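Side-chain contacts in endolysin (Clostridium phage phiCD27, PDB 3QAY), which probably cleaves the amide bond between N-acetylmuramic acid and L-alanine in the cell wall of Clostridium difficile, using a zinc-dependent amidase domain: residues G16-T19 and V25-Y28; Y30-A35 and V51-E56; A35-D40 and G165-I170; D79-L84 and L131-S136; D114-V119 and V142-F147. All coordinates share one frame; numbering follows the deposited sequence.

In the fold
Contacts 3, 4 and 5 are buried, contact 1 is partly buried, and contact 2 lies at the surface. Contacts 1, 2 and 3 run in turn along helix 27-44, from a loop near the zinc, past the edge strand 48-52, to helix 152-175; contacts 2 and 3 share A35. Contacts 4 and 5 rest on strands 80-87 and 140-148, neighbours in the sheet, with backbone hydrogen bonds between them. Chemistry follows position: contacts 3 and 5 are mainly aliphatic, contact 2 adds a salt bridge toward the surface, contact 1 sets a cysteine sulfur against a tyrosine, and contact 4 lays an isoleucine against a glutamate that bonds a zinc ligand.

Contact 1: residues G16-T19 and V25-Y28; sequences GACT and VNEY. With ZN (zinc ion), chain E.
C18 reaches across to the start of helix 27-44 with its sulfur, which meets Y28 where the side chain leaves the backbone. C18 SG lies 3.6 Å from Y28 CB, and 5.0 Å from the centroid of the Y28 ring, in a direction 49° off the ring normal. The approach is therefore oblique, a sulfur-aromatic contact made near the root of the ring. It arises because C18 holds SG opposite its own backbone N (chi1 -173°), swinging the thiol out of the loop and toward the first turn of the helix. The side chain of N26, the N-cap residue of that helix, borders the same sulfur. At the far end of the ring, Y28 OH is hydrogen-bonded to E56 OE2, so the tyrosine is held at its hydroxyl as well as packed at its base.

Between N26 and Y28, E27 sends its extended chain elsewhere, to the metal. E27 OE2 binds the zinc ion at 2.1 Å, with H10 and H85 as further protein ligands and a water at 2.4 Å from the metal. E27 OE1 bonds to A21 N and OE2 also to L86 N, second-shell contacts that hold the carboxylate in its orientation. The helix thus offers, on the consecutive residues E27 and Y28, a zinc ligand and the ring that packs against the loop cysteine, consistent with the loop bordering the catalytic centre of the amidase.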
# COMPACT_ATOMS: atom_id res chain seq x y z
N GLY A 16 16.29 -3.23 -15.74
CA GLY A 16 15.90 -1.84 -15.53
C GLY A 16 14.40 -1.64 -15.72
O GLY A 16 13.89 -0.54 -15.48
N ALA A 17 13.70 -2.69 -16.14
CA ALA A 17 12.25 -2.61 -16.32
C ALA A 17 11.59 -2.50 -14.96
O ALA A 17 11.92 -3.25 -14.03
CB ALA A 17 11.73 -3.83 -17.07
N CYS A 18 10.65 -1.57 -14.83
CA CYS A 18 9.86 -1.44 -13.61
C CYS A 18 8.54 -2.20 -13.78
O CYS A 18 7.84 -2.02 -14.77
CB CYS A 18 9.58 0.02 -13.31
SG CYS A 18 8.78 0.26 -11.72
N THR A 19 8.20 -3.03 -12.80
CA THR A 19 7.06 -3.93 -12.95
C THR A 19 5.73 -3.28 -12.54
O THR A 19 4.67 -3.90 -12.67
CB THR A 19 7.28 -5.22 -12.14
OG1 THR A 19 7.36 -4.91 -10.74
CG2 THR A 19 8.57 -5.91 -12.60
N VAL A 25 2.44 9.54 -12.74
CA VAL A 25 3.51 9.24 -11.79
C VAL A 25 3.81 7.75 -11.85
O VAL A 25 2.92 6.95 -12.16
CB VAL A 25 3.11 9.65 -10.35
CG1 VAL A 25 1.92 8.82 -9.86
CG2 VAL A 25 4.32 9.55 -9.40
N ASN A 26 5.05 7.37 -11.57
CA ASN A 26 5.39 5.96 -11.51
C ASN A 26 4.91 5.39 -10.18
O ASN A 26 5.17 5.97 -9.13
CB ASN A 26 6.89 5.73 -11.69
CG ASN A 26 7.24 4.26 -11.85
OD1 ASN A 26 7.17 3.70 -12.95
ND2 ASN A 26 7.61 3.63 -10.75
N GLU A 27 4.20 4.27 -10.25
CA GLU A 27 3.62 3.65 -9.06
C GLU A 27 4.70 3.24 -8.06
O GLU A 27 4.64 3.61 -6.89
CB GLU A 27 2.79 2.43 -9.45
CG GLU A 27 2.40 1.54 -8.30
CD GLU A 27 1.58 0.34 -8.72
OE1 GLU A 27 1.43 0.09 -9.94
OE2 GLU A 27 1.11 -0.37 -7.82
N TYR A 28 5.69 2.48 -8.52
CA TYR A 28 6.76 1.99 -7.65
C TYR A 28 7.48 3.13 -6.94
O TYR A 28 7.66 3.09 -5.72
CB TYR A 28 7.76 1.14 -8.43
CG TYR A 28 9.00 0.77 -7.66
CD1 TYR A 28 9.00 -0.31 -6.77
CD2 TYR A 28 10.18 1.48 -7.83
CE1 TYR A 28 10.15 -0.66 -6.07
CE2 TYR A 28 11.33 1.14 -7.13
CZ TYR A 28 11.31 0.08 -6.25
OH TYR A 28 12.46 -0.26 -5.56
ZN ZN E . 0.45 -2.32 -8.17
O HOH W 1 -0.20 -4.58 -8.79

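Contact 2: residues Y30-A35 and V51-E56; sequences YNKSLA and VIICPE. With PO4 (phosphate ion), chain G.
Fully extended from CB to NZ, with CG opposite the backbone N (chi1 173°), K32 stretches off helix 27-44 far enough to meet E56, whose CG sits beside its own backbone N (chi1 -65°) and whose chain is likewise straight. The two side chains approach from opposite directions and close a salt bridge, with K32 NZ 2.7 Å from E56 OE2. The ammonium comes in on the syn side of OE2, 26° out of the carboxylate plane. Two partners grip OE2, which also has a tyrosine partner, and this should limit the rotation of the carboxylate.

Alongside the lysine chain the contact turns apolar. I53 brings CD1 to 4.3 Å from K32 CG, beside its aliphatic part, and one turn further along the helix A35 CB lies 3.8 Å from V51 CG1. Strand 3-8, helix 27-44 and strand 48-52 form a beta-alpha-beta crossover, and these pairs seat its helix against an outermost strand of the sheet and the chain that follows it. A35 is buried and also touches V8 and L84 on the inner strands, whereas the salt bridge lies nearer the surface.

Where strand 48-52 passes the end of the contact, a phosphate ion, probably from the crystallisation liquor, accepts a hydrogen bond at its O3 from V51 N (2.8 Å). R43 NH2 holds the same ion, and V51 CG2 packs against its O2 at 3.3 Å.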
# COMPACT_ATOMS: atom_id res chain seq x y z
N TYR A 30 6.51 6.33 -6.44
CA TYR A 30 5.63 7.02 -5.48
C TYR A 30 5.58 6.25 -4.15
O TYR A 30 5.82 6.82 -3.09
CB TYR A 30 4.20 7.21 -6.00
CG TYR A 30 3.35 7.97 -5.01
CD1 TYR A 30 3.39 9.36 -4.95
CD2 TYR A 30 2.54 7.31 -4.09
CE1 TYR A 30 2.64 10.07 -4.03
CE2 TYR A 30 1.77 8.00 -3.16
CZ TYR A 30 1.83 9.38 -3.14
OH TYR A 30 1.08 10.08 -2.22
N ASN A 31 5.29 4.96 -4.24
CA ASN A 31 5.15 4.14 -3.04
C ASN A 31 6.47 3.88 -2.30
O ASN A 31 6.47 3.74 -1.08
CB ASN A 31 4.43 2.82 -3.38
CG ASN A 31 2.95 3.04 -3.70
OD1 ASN A 31 2.42 2.48 -4.67
ND2 ASN A 31 2.28 3.85 -2.90
N LYS A 32 7.58 3.87 -3.03
CA LYS A 32 8.91 3.87 -2.41
C LYS A 32 9.09 5.13 -1.54
O LYS A 32 9.71 5.07 -0.47
CB LYS A 32 10.00 3.78 -3.49
CG LYS A 32 11.43 3.93 -3.00
CD LYS A 32 12.43 3.83 -4.14
CE LYS A 32 13.87 3.88 -3.62
NZ LYS A 32 14.86 3.76 -4.74
N SER A 33 8.56 6.26 -2.00
CA SER A 33 8.60 7.52 -1.25
C SER A 33 7.59 7.57 -0.10
O SER A 33 7.91 8.06 0.97
CB SER A 33 8.37 8.71 -2.19
OG SER A 33 9.50 8.92 -3.01
N LEU A 34 6.37 7.10 -0.34
CA LEU A 34 5.32 7.08 0.69
C LEU A 34 5.61 6.15 1.88
O LEU A 34 5.33 6.48 3.03
CB LEU A 34 3.99 6.65 0.07
CG LEU A 34 2.79 6.55 1.02
CD1 LEU A 34 2.54 7.89 1.69
CD2 LEU A 34 1.55 6.06 0.26
N ALA A 35 6.16 4.97 1.59
CA ALA A 35 6.32 3.91 2.61
C ALA A 35 6.99 4.39 3.91
O ALA A 35 6.45 4.16 4.98
CB ALA A 35 7.08 2.71 2.02
N VAL A 51 9.67 -1.57 6.97
CA VAL A 51 9.36 -1.33 5.57
C VAL A 51 10.15 -2.32 4.73
O VAL A 51 11.37 -2.42 4.89
CB VAL A 51 9.72 0.11 5.15
CG1 VAL A 51 9.53 0.29 3.65
CG2 VAL A 51 8.88 1.12 5.93
N ILE A 52 9.45 -3.04 3.86
CA ILE A 52 10.08 -4.02 2.97
C ILE A 52 9.96 -3.56 1.53
O ILE A 52 8.86 -3.47 1.00
CB ILE A 52 9.43 -5.42 3.08
CG1 ILE A 52 9.45 -5.93 4.52
CG2 ILE A 52 10.13 -6.41 2.15
CD1 ILE A 52 10.82 -6.05 5.11
N ILE A 53 11.09 -3.25 0.90
CA ILE A 53 11.12 -2.86 -0.50
C ILE A 53 12.08 -3.81 -1.21
O ILE A 53 13.16 -4.10 -0.70
CB ILE A 53 11.60 -1.41 -0.67
CG1 ILE A 53 10.82 -0.48 0.27
CG2 ILE A 53 11.42 -0.96 -2.12
CD1 ILE A 53 11.12 1.01 0.11
N CYS A 54 11.66 -4.30 -2.37
CA CYS A 54 12.50 -5.22 -3.13
C CYS A 54 13.81 -4.55 -3.55
O CYS A 54 13.82 -3.36 -3.87
CB CYS A 54 11.76 -5.71 -4.38
SG CYS A 54 10.46 -6.88 -4.01
N PRO A 55 14.91 -5.31 -3.52
CA PRO A 55 16.14 -4.78 -4.09
C PRO A 55 15.90 -4.38 -5.54
O PRO A 55 15.09 -5.02 -6.22
CB PRO A 55 17.12 -5.96 -4.02
CG PRO A 55 16.51 -6.94 -3.10
CD PRO A 55 15.05 -6.72 -3.11
N GLU A 56 16.58 -3.33 -5.99
CA GLU A 56 16.49 -2.87 -7.37
C GLU A 56 17.61 -3.46 -8.23
O GLU A 56 18.75 -3.64 -7.77
CB GLU A 56 16.52 -1.35 -7.42
CG GLU A 56 15.31 -0.70 -6.76
CD GLU A 56 15.39 0.81 -6.68
OE1 GLU A 56 16.38 1.38 -7.18
OE2 GLU A 56 14.46 1.43 -6.11
P PO4 G . 12.54 0.51 8.25
O1 PO4 G . 13.55 0.63 7.14
O2 PO4 G . 11.43 1.50 7.99
O3 PO4 G . 12.01 -0.90 8.30
O4 PO4 G . 13.18 0.81 9.58

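Contact 3: residues A35-D40 and G165-I170; sequences APVLAD and GIAKLI
Side-chain packing between L38, V37, A167 and I170 makes up most of this buried contact. L38 crosses I170 at about a right angle, its CD1 methyl resting 3.8 Å from I170 CG2. The same CD1 lies 4.1 Å from A167 CB, so a single leucine methyl touches residues on two successive turns of helix 152-175. V37 contributes CG1, 4.0 Å from A167 CB. L38 gains this reach by placing CG opposite its backbone N (chi1 -178°), which carries the branch over toward the second helix.

A second group of contacts involves the backbone. A167 CB presses to 3.8 Å from L38 CA, and L38 CD1 stands equally far from A167 O. With only a methyl group at A167, the CA atoms of L38 and A167 come within 4.7 Å, and the local axes approach to 8.7 Å.

The segments cross at -48°, close to the value common for ridges-into-grooves packing. L38 also touches I6 on strand 3-8, and I170 touches I144 on strand 140-148. Two helices side by side on one face of a central sheet, their segments 125 residues apart in sequence, fit the alpha/beta fold of zinc amidases.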
# COMPACT_ATOMS: atom_id res chain seq x y z
N ALA A 35 6.16 4.97 1.59
CA ALA A 35 6.32 3.91 2.61
C ALA A 35 6.99 4.39 3.91
O ALA A 35 6.45 4.16 4.98
CB ALA A 35 7.08 2.71 2.02
N PRO A 36 8.15 5.07 3.81
CA PRO A 36 8.83 5.58 5.02
C PRO A 36 8.07 6.69 5.75
O PRO A 36 8.16 6.79 6.96
CB PRO A 36 10.16 6.10 4.48
CG PRO A 36 9.97 6.28 3.04
CD PRO A 36 8.98 5.26 2.61
N VAL A 37 7.32 7.51 5.01
CA VAL A 37 6.46 8.52 5.63
C VAL A 37 5.30 7.84 6.38
O VAL A 37 4.96 8.24 7.50
CB VAL A 37 5.91 9.50 4.57
CG1 VAL A 37 4.93 10.49 5.21
CG2 VAL A 37 7.06 10.24 3.89
N LEU A 38 4.71 6.82 5.76
CA LEU A 38 3.63 6.04 6.39
C LEU A 38 4.12 5.36 7.67
O LEU A 38 3.43 5.39 8.69
CB LEU A 38 3.08 4.99 5.43
CG LEU A 38 1.92 4.10 5.90
CD1 LEU A 38 0.73 4.95 6.37
CD2 LEU A 38 1.48 3.12 4.82
N ALA A 39 5.30 4.75 7.61
CA ALA A 39 5.93 4.12 8.78
C ALA A 39 6.09 5.10 9.94
O ALA A 39 5.71 4.81 11.08
CB ALA A 39 7.28 3.51 8.41
N ASP A 40 6.65 6.27 9.64
CA ASP A 40 6.87 7.30 10.65
C ASP A 40 5.57 7.81 11.28
O ASP A 40 5.53 8.14 12.47
CB ASP A 40 7.64 8.49 10.05
CG ASP A 40 9.12 8.21 9.89
OD1 ASP A 40 9.63 7.22 10.45
OD2 ASP A 40 9.79 9.01 9.20
N GLY A 165 -0.07 13.73 4.29
CA GLY A 165 -1.53 13.78 4.17
C GLY A 165 -2.15 12.44 3.82
O GLY A 165 -3.18 12.07 4.38
N ILE A 166 -1.54 11.73 2.87
CA ILE A 166 -1.98 10.38 2.52
C ILE A 166 -1.75 9.42 3.68
O ILE A 166 -2.63 8.63 4.04
CB ILE A 166 -1.22 9.84 1.27
CG1 ILE A 166 -1.67 10.59 0.02
CG2 ILE A 166 -1.45 8.33 1.10
CD1 ILE A 166 -2.90 10.00 -0.65
N ALA A 167 -0.55 9.48 4.26
CA ALA A 167 -0.18 8.64 5.40
C ALA A 167 -1.16 8.80 6.56
O ALA A 167 -1.64 7.81 7.12
CB ALA A 167 1.24 8.97 5.85
N LYS A 168 -1.46 10.05 6.91
CA LYS A 168 -2.34 10.32 8.05
C LYS A 168 -3.71 9.66 7.87
O LYS A 168 -4.26 9.12 8.83
CB LYS A 168 -2.50 11.82 8.26
CG LYS A 168 -3.27 12.21 9.53
CD LYS A 168 -3.30 13.74 9.72
CE LYS A 168 -4.11 14.15 10.96
NZ LYS A 168 -4.89 15.41 10.74
N LEU A 169 -4.23 9.68 6.65
CA LEU A 169 -5.55 9.09 6.37
C LEU A 169 -5.53 7.57 6.51
O LEU A 169 -6.44 6.97 7.09
CB LEU A 169 -6.05 9.50 4.97
CG LEU A 169 -6.44 10.97 4.79
CD1 LEU A 169 -6.82 11.26 3.34
CD2 LEU A 169 -7.58 11.34 5.73
N ILE A 170 -4.46 6.96 6.01
CA ILE A 170 -4.27 5.51 6.13
C ILE A 170 -4.11 5.10 7.58
O ILE A 170 -4.69 4.11 8.02
CB ILE A 170 -3.03 5.04 5.36
CG1 ILE A 170 -3.24 5.20 3.85
CG2 ILE A 170 -2.72 3.58 5.72
CD1 ILE A 170 -2.02 4.88 3.00

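Contact 4: residues D79-L84 and L131-S136; sequences DLLIEL and LYILNS
I133 lies across the end of E83, and the two side chains meet at a slant, the isoleucine against the carboxylate. I133 CG1 stands 3.4 Å from E83 OE2 and its CD1 3.6 Å from that same oxygen, while CG2 faces OE1 at 4.0 Å. Two torsions bring this about: chi3 of 95° turns the carboxylate crosswise to the extended glutamate chain, and chi1 of -161° in I133 points CG1 toward it. Hydrocarbon thus covers part of the carboxylate.

The polar partners of E83 come from elsewhere. OE1 bonds to H85 NE2, and OE2 takes both a salt bridge from K69 NZ and a hydrogen bond with T7 OG1. Since the other ring nitrogen of H85 binds the zinc ion, E83 is a second-shell residue that fixes the orientation of a metal ligand. Strand 80-87, which carries both, is a central strand of the mixed sheet in this amidase alpha/beta fold. The short helix 132-135 lies over the sheet face opposite to helix 152-175, just before the chain enters strand 140-148.

Two residues back along the strand, and on the same face as E83, L81 inclines its side chain against I133. Its CD2 methyl comes to 3.9 Å from I133 CG1 and to 3.8 Å from I133 O, the carbonyl that accepts a hydrogen bond from S137 OG. Y132 OH bonds to K69 NZ, so the helix also contacts the lysine that pairs with E83.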
# COMPACT_ATOMS: atom_id res chain seq x y z
N ASP A 79 1.59 -8.00 13.42
CA ASP A 79 0.15 -7.97 13.66
C ASP A 79 -0.60 -7.59 12.39
O ASP A 79 -1.77 -7.93 12.24
CB ASP A 79 -0.18 -6.99 14.79
CG ASP A 79 0.57 -7.30 16.06
OD1 ASP A 79 0.55 -8.47 16.50
OD2 ASP A 79 1.20 -6.38 16.62
N LEU A 80 0.09 -6.91 11.47
CA LEU A 80 -0.55 -6.38 10.27
C LEU A 80 0.45 -6.14 9.12
O LEU A 80 1.53 -5.59 9.32
CB LEU A 80 -1.28 -5.06 10.60
CG LEU A 80 -2.08 -4.39 9.48
CD1 LEU A 80 -3.18 -5.30 8.96
CD2 LEU A 80 -2.67 -3.06 9.95
N LEU A 81 0.05 -6.55 7.92
CA LEU A 81 0.79 -6.25 6.69
C LEU A 81 -0.01 -5.29 5.82
O LEU A 81 -1.21 -5.48 5.62
CB LEU A 81 1.07 -7.54 5.91
CG LEU A 81 1.59 -7.41 4.47
CD1 LEU A 81 2.92 -6.65 4.42
CD2 LEU A 81 1.72 -8.79 3.83
N ILE A 82 0.66 -4.26 5.31
CA ILE A 82 0.09 -3.34 4.34
C ILE A 82 1.00 -3.35 3.13
O ILE A 82 2.21 -3.14 3.27
CB ILE A 82 0.02 -1.89 4.89
CG1 ILE A 82 -0.91 -1.80 6.10
CG2 ILE A 82 -0.43 -0.92 3.80
CD1 ILE A 82 -0.67 -0.56 6.94
N GLU A 83 0.44 -3.60 1.94
CA GLU A 83 1.21 -3.41 0.71
C GLU A 83 0.66 -2.23 -0.07
O GLU A 83 -0.54 -2.14 -0.31
CB GLU A 83 1.23 -4.66 -0.18
CG GLU A 83 2.17 -4.49 -1.39
CD GLU A 83 2.54 -5.81 -2.03
OE1 GLU A 83 1.87 -6.18 -3.01
OE2 GLU A 83 3.49 -6.47 -1.54
N LEU A 84 1.57 -1.35 -0.47
CA LEU A 84 1.23 -0.09 -1.10
C LEU A 84 1.27 -0.25 -2.61
O LEU A 84 2.30 -0.67 -3.18
CB LEU A 84 2.20 1.01 -0.67
CG LEU A 84 2.19 1.35 0.83
CD1 LEU A 84 3.22 2.43 1.13
CD2 LEU A 84 0.80 1.78 1.25
N LEU A 131 -4.66 -13.06 -4.57
CA LEU A 131 -3.37 -12.39 -4.50
C LEU A 131 -2.49 -13.08 -3.47
O LEU A 131 -2.91 -13.31 -2.34
CB LEU A 131 -3.54 -10.91 -4.15
CG LEU A 131 -4.40 -10.11 -5.13
CD1 LEU A 131 -4.60 -8.68 -4.63
CD2 LEU A 131 -3.79 -10.12 -6.52
N TYR A 132 -1.26 -13.39 -3.87
CA TYR A 132 -0.33 -14.09 -3.00
C TYR A 132 0.04 -13.29 -1.76
O TYR A 132 0.28 -13.87 -0.70
CB TYR A 132 0.95 -14.50 -3.75
CG TYR A 132 1.90 -13.37 -4.08
CD1 TYR A 132 2.76 -12.85 -3.11
CD2 TYR A 132 1.95 -12.82 -5.36
CE1 TYR A 132 3.63 -11.81 -3.41
CE2 TYR A 132 2.82 -11.79 -5.66
CZ TYR A 132 3.66 -11.29 -4.69
OH TYR A 132 4.52 -10.26 -5.00
N ILE A 133 0.09 -11.96 -1.88
CA ILE A 133 0.49 -11.14 -0.75
C ILE A 133 -0.57 -11.22 0.35
O ILE A 133 -0.26 -11.01 1.52
CB ILE A 133 0.77 -9.66 -1.17
CG1 ILE A 133 1.62 -8.95 -0.11
CG2 ILE A 133 -0.54 -8.91 -1.43
CD1 ILE A 133 2.96 -9.60 0.14
N LEU A 134 -1.80 -11.56 -0.04
CA LEU A 134 -2.91 -11.76 0.90
C LEU A 134 -3.11 -13.22 1.31
O LEU A 134 -3.34 -13.50 2.49
CB LEU A 134 -4.20 -11.23 0.28
CG LEU A 134 -4.18 -9.75 -0.09
CD1 LEU A 134 -5.49 -9.35 -0.76
CD2 LEU A 134 -3.91 -8.90 1.15
N ASN A 135 -3.04 -14.15 0.37
CA ASN A 135 -3.31 -15.56 0.68
C ASN A 135 -2.11 -16.37 1.19
O ASN A 135 -2.27 -17.53 1.57
CB ASN A 135 -4.01 -16.26 -0.50
CG ASN A 135 -3.09 -16.51 -1.69
OD1 ASN A 135 -1.90 -16.80 -1.55
ND2 ASN A 135 -3.66 -16.44 -2.89
N SER A 136 -0.92 -15.77 1.20
CA SER A 136 0.28 -16.46 1.67
C SER A 136 0.97 -15.74 2.82
O SER A 136 2.09 -16.10 3.21
CB SER A 136 1.26 -16.68 0.52
OG SER A 136 0.68 -17.51 -0.47

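Contact 5: residues D114-V119 and V142-F147; sequences DKLGTV and VLIESF
Helix-on-sheet packing of an alpha/beta fold brings L116 of helix 103-116 onto I144 of strand 140-148. That strand runs between the parallel strand 80-87 and the antiparallel strand 96-100, and I144 faces the side covered by helices 103-116 and 152-175. The leucine, with CG beside its backbone N (chi1 -71°) and the branch beyond it extended, projects toward the sheet; the two side chains are set at an oblique angle.

The touching is slight, and its side-chain part is methyl against methyl. L116 CD1 lies 4.2 Å from I144 CG2, the branch that I144 carries opposite its own backbone N, so the methyl groups meet in loose van der Waals contact. I144 is further enclosed by I82 and V98 on the strands to either side of its own. L116 touches S96 as well, tying the helix to both strand 140-148 and strand 96-100.

Beyond S146 the chain turns a corner at F147, whose ring makes an edge-to-face contact with Y30 of helix 27-44. S146 O accepts a hydrogen bond from S96 OG, and L116 CD1 sits 4.4 Å from S146 O, that same carbonyl oxygen.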
# COMPACT_ATOMS: atom_id res chain seq x y z
N ASP A 114 -12.80 4.74 3.88
CA ASP A 114 -13.58 5.89 4.32
C ASP A 114 -12.70 7.12 4.51
O ASP A 114 -13.09 8.23 4.13
CB ASP A 114 -14.35 5.59 5.61
CG ASP A 114 -15.61 4.79 5.36
OD1 ASP A 114 -16.12 4.79 4.22
OD2 ASP A 114 -16.10 4.17 6.32
N LYS A 115 -11.51 6.93 5.09
CA LYS A 115 -10.58 8.04 5.31
C LYS A 115 -10.05 8.61 4.00
O LYS A 115 -10.14 9.81 3.76
CB LYS A 115 -9.44 7.61 6.24
CG LYS A 115 -9.83 7.62 7.72
CD LYS A 115 -10.10 9.04 8.20
CE LYS A 115 -10.61 9.07 9.63
NZ LYS A 115 -10.67 10.46 10.15
N LEU A 116 -9.51 7.75 3.14
CA LEU A 116 -9.10 8.18 1.81
C LEU A 116 -10.29 8.80 1.06
O LEU A 116 -10.12 9.75 0.31
CB LEU A 116 -8.50 7.01 1.01
CG LEU A 116 -7.11 6.56 1.49
CD1 LEU A 116 -6.72 5.23 0.87
CD2 LEU A 116 -6.06 7.61 1.17
N GLY A 117 -11.49 8.26 1.30
CA GLY A 117 -12.73 8.73 0.70
C GLY A 117 -13.08 10.19 0.97
O GLY A 117 -13.90 10.78 0.27
N THR A 118 -12.45 10.76 1.99
CA THR A 118 -12.60 12.18 2.30
C THR A 118 -11.97 13.10 1.25
O THR A 118 -12.31 14.28 1.16
CB THR A 118 -11.98 12.48 3.68
OG1 THR A 118 -12.55 13.68 4.22
CG2 THR A 118 -10.47 12.63 3.55
N VAL A 119 -11.05 12.54 0.45
CA VAL A 119 -10.33 13.28 -0.59
C VAL A 119 -10.51 12.67 -1.99
O VAL A 119 -10.73 13.40 -2.96
CB VAL A 119 -8.82 13.33 -0.27
CG1 VAL A 119 -8.05 14.00 -1.38
CG2 VAL A 119 -8.60 14.04 1.07
N VAL A 142 -3.69 -6.18 4.15
CA VAL A 142 -4.47 -5.39 3.21
C VAL A 142 -3.56 -4.84 2.12
O VAL A 142 -2.39 -4.55 2.35
CB VAL A 142 -5.25 -4.25 3.90
CG1 VAL A 142 -6.28 -4.82 4.84
CG2 VAL A 142 -4.33 -3.30 4.63
N LEU A 143 -4.11 -4.73 0.92
CA LEU A 143 -3.39 -4.15 -0.19
C LEU A 143 -4.08 -2.83 -0.49
O LEU A 143 -5.25 -2.81 -0.85
CB LEU A 143 -3.44 -5.09 -1.39
CG LEU A 143 -2.62 -4.72 -2.63
CD1 LEU A 143 -2.50 -5.91 -3.55
CD2 LEU A 143 -3.22 -3.53 -3.37
N ILE A 144 -3.34 -1.73 -0.33
CA ILE A 144 -3.92 -0.41 -0.54
C ILE A 144 -3.58 0.11 -1.93
O ILE A 144 -2.40 0.21 -2.32
CB ILE A 144 -3.44 0.61 0.52
CG1 ILE A 144 -3.68 0.06 1.93
CG2 ILE A 144 -4.18 1.94 0.34
CD1 ILE A 144 -3.15 0.97 3.04
N GLU A 145 -4.64 0.41 -2.69
CA GLU A 145 -4.53 1.12 -3.96
C GLU A 145 -4.97 2.56 -3.68
O GLU A 145 -6.16 2.89 -3.80
CB GLU A 145 -5.42 0.46 -5.02
CG GLU A 145 -5.12 -1.02 -5.26
CD GLU A 145 -4.39 -1.30 -6.56
OE1 GLU A 145 -4.26 -0.39 -7.40
OE2 GLU A 145 -3.95 -2.45 -6.76
N SER A 146 -4.01 3.40 -3.29
CA SER A 146 -4.30 4.74 -2.74
C SER A 146 -5.04 5.67 -3.69
O SER A 146 -5.96 6.38 -3.28
CB SER A 146 -2.99 5.42 -2.29
OG SER A 146 -2.42 4.77 -1.17
N PHE A 147 -4.60 5.68 -4.95
CA PHE A 147 -5.22 6.46 -6.02
C PHE A 147 -4.67 5.97 -7.36
O PHE A 147 -3.81 5.10 -7.39
CB PHE A 147 -4.94 7.97 -5.83
CG PHE A 147 -3.48 8.33 -5.81
CD1 PHE A 147 -2.78 8.57 -6.99
CD2 PHE A 147 -2.80 8.44 -4.60
CE1 PHE A 147 -1.43 8.90 -6.96
CE2 PHE A 147 -1.46 8.77 -4.57
CZ PHE A 147 -0.77 9.00 -5.75